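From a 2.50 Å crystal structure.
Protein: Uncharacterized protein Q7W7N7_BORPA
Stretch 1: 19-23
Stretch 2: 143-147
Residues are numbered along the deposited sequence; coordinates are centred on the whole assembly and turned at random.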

# COMPACT_ATOMS: atom_id res chain seq x y z
N ASP A 19 -12.32 -4.62 11.01
CA ASP A 19 -12.98 -3.33 11.05
C ASP A 19 -12.06 -2.45 11.89
O ASP A 19 -11.99 -2.59 13.11
CB ASP A 19 -14.35 -3.46 11.72
CG ASP A 19 -15.12 -2.16 11.70
OD1 ASP A 19 -14.56 -1.13 11.27
OD2 ASP A 19 -16.30 -2.17 12.13
N GLY A 20 -11.33 -1.57 11.22
CA GLY A 20 -10.42 -0.68 11.92
C GLY A 20 -8.98 -1.15 11.99
O GLY A 20 -8.16 -0.52 12.65
N TYR A 21 -8.66 -2.24 11.30
CA TYR A 21 -7.28 -2.73 11.36
C TYR A 21 -6.90 -3.70 10.25
O TYR A 21 -7.73 -4.40 9.69
CB TYR A 21 -7.03 -3.44 12.69
CG TYR A 21 -7.66 -4.82 12.78
CD1 TYR A 21 -7.03 -5.94 12.23
CD2 TYR A 21 -8.90 -4.99 13.39
CE1 TYR A 21 -7.63 -7.20 12.28
CE2 TYR A 21 -9.50 -6.24 13.45
CZ TYR A 21 -8.86 -7.34 12.90
OH TYR A 21 -9.48 -8.58 12.95
N ILE A 22 -5.60 -3.72 9.97
CA ILE A 22 -5.03 -4.64 9.02
C ILE A 22 -4.03 -5.40 9.87
O ILE A 22 -3.35 -4.81 10.70
CB ILE A 22 -4.29 -3.92 7.87
CG1 ILE A 22 -5.28 -3.10 7.06
CG2 ILE A 22 -3.59 -4.93 6.98
CD1 ILE A 22 -6.44 -3.92 6.48
N GLU A 23 -3.98 -6.71 9.70
CA GLU A 23 -3.03 -7.50 10.45
C GLU A 23 -1.95 -7.91 9.46
O GLU A 23 -2.23 -8.54 8.43
CB GLU A 23 -3.71 -8.74 11.03
CG GLU A 23 -2.81 -9.58 11.92
CD GLU A 23 -3.52 -10.75 12.56
OE1 GLU A 23 -3.28 -11.90 12.13
OE2 GLU A 23 -4.33 -10.53 13.48
N ALA A 143 0.17 0.73 0.22
CA ALA A 143 -0.05 1.79 1.20
C ALA A 143 -1.51 1.63 1.61
O ALA A 143 -2.39 1.58 0.75
CB ALA A 143 0.17 3.15 0.55
N LEU A 144 -1.76 1.55 2.92
CA LEU A 144 -3.11 1.34 3.45
C LEU A 144 -3.53 2.24 4.60
O LEU A 144 -2.81 2.38 5.59
CB LEU A 144 -3.25 -0.09 3.95
CG LEU A 144 -2.77 -1.27 3.09
CD1 LEU A 144 -2.31 -2.39 4.03
CD2 LEU A 144 -3.88 -1.74 2.16
N LEU A 145 -4.73 2.82 4.47
CA LEU A 145 -5.34 3.65 5.50
C LEU A 145 -6.34 2.67 6.11
O LEU A 145 -7.22 2.18 5.42
CB LEU A 145 -6.09 4.83 4.87
CG LEU A 145 -5.29 5.84 4.04
CD1 LEU A 145 -6.23 6.54 3.06
CD2 LEU A 145 -4.60 6.86 4.96
N PRO A 146 -6.23 2.38 7.41
CA PRO A 146 -7.15 1.43 8.04
C PRO A 146 -8.56 1.95 8.27
O PRO A 146 -8.88 3.09 7.90
CB PRO A 146 -6.44 1.09 9.34
CG PRO A 146 -5.86 2.44 9.74
CD PRO A 146 -5.45 3.12 8.43
N ASP A 147 -9.41 1.12 8.87
CA ASP A 147 -10.79 1.50 9.13
C ASP A 147 -11.37 1.99 7.82
O ASP A 147 -10.96 1.44 6.77
CB ASP A 147 -10.84 2.61 10.18

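Stretches 19-23 and 143-147 lie far apart in one chain yet run in roughly opposite directions, with the touching parts 147° apart end to end, closest at G20 and D147 and spreading apart toward I22 and L144. They bury 220 Å² between them, both sides summed, and no hydrogen bond links the modelled atoms, so the contact among the modelled atoms is van der Waals packing. A143, at the start of stretch 2, is buried but out of reach of stretch 1. L144, the next strand residue, points its CA-to-CB bond toward the other stretch and makes the apolar side-chain contact: its CD1 lies 4.1 Å from CG2 of I22, whose CA-to-CB bond likewise points toward stretch 2. Both residues are buried, and their branched aliphatic groups gain by sharing a surface away from water. I22 holds the m,m rotamer; L144 has chi1 in the m well, but its chi2 of 149° falls between wells. The CA-to-CB bond of L145 points away, and the residue adds nothing to the contact. That of P146 points toward stretch 1, its ring carbon CB sitting 4.1 Å from the carbonyl O of G20 and 4.4 Å from CA of Y21. Here a proline ring packs against backbone, while the CA-to-CB bond of Y21 points away. At D147 the two backbones come close: its CA is 3.6 Å from CA of G20, a close backbone approach; a CB on G20 would point away from stretch 2. The glycine suits its own backbone, since at phi/psi 96/6 a CB would be jammed against the carbonyl O of D19. Beside this approach, N of Y21 and N of D147 stand 4.2 Å apart; both are amide donors, so they offer each other no hydrogen bond. The CA-to-CB bond of D147 points sideways and its side chain is modelled only to CB, so any role of its carboxylate remains open.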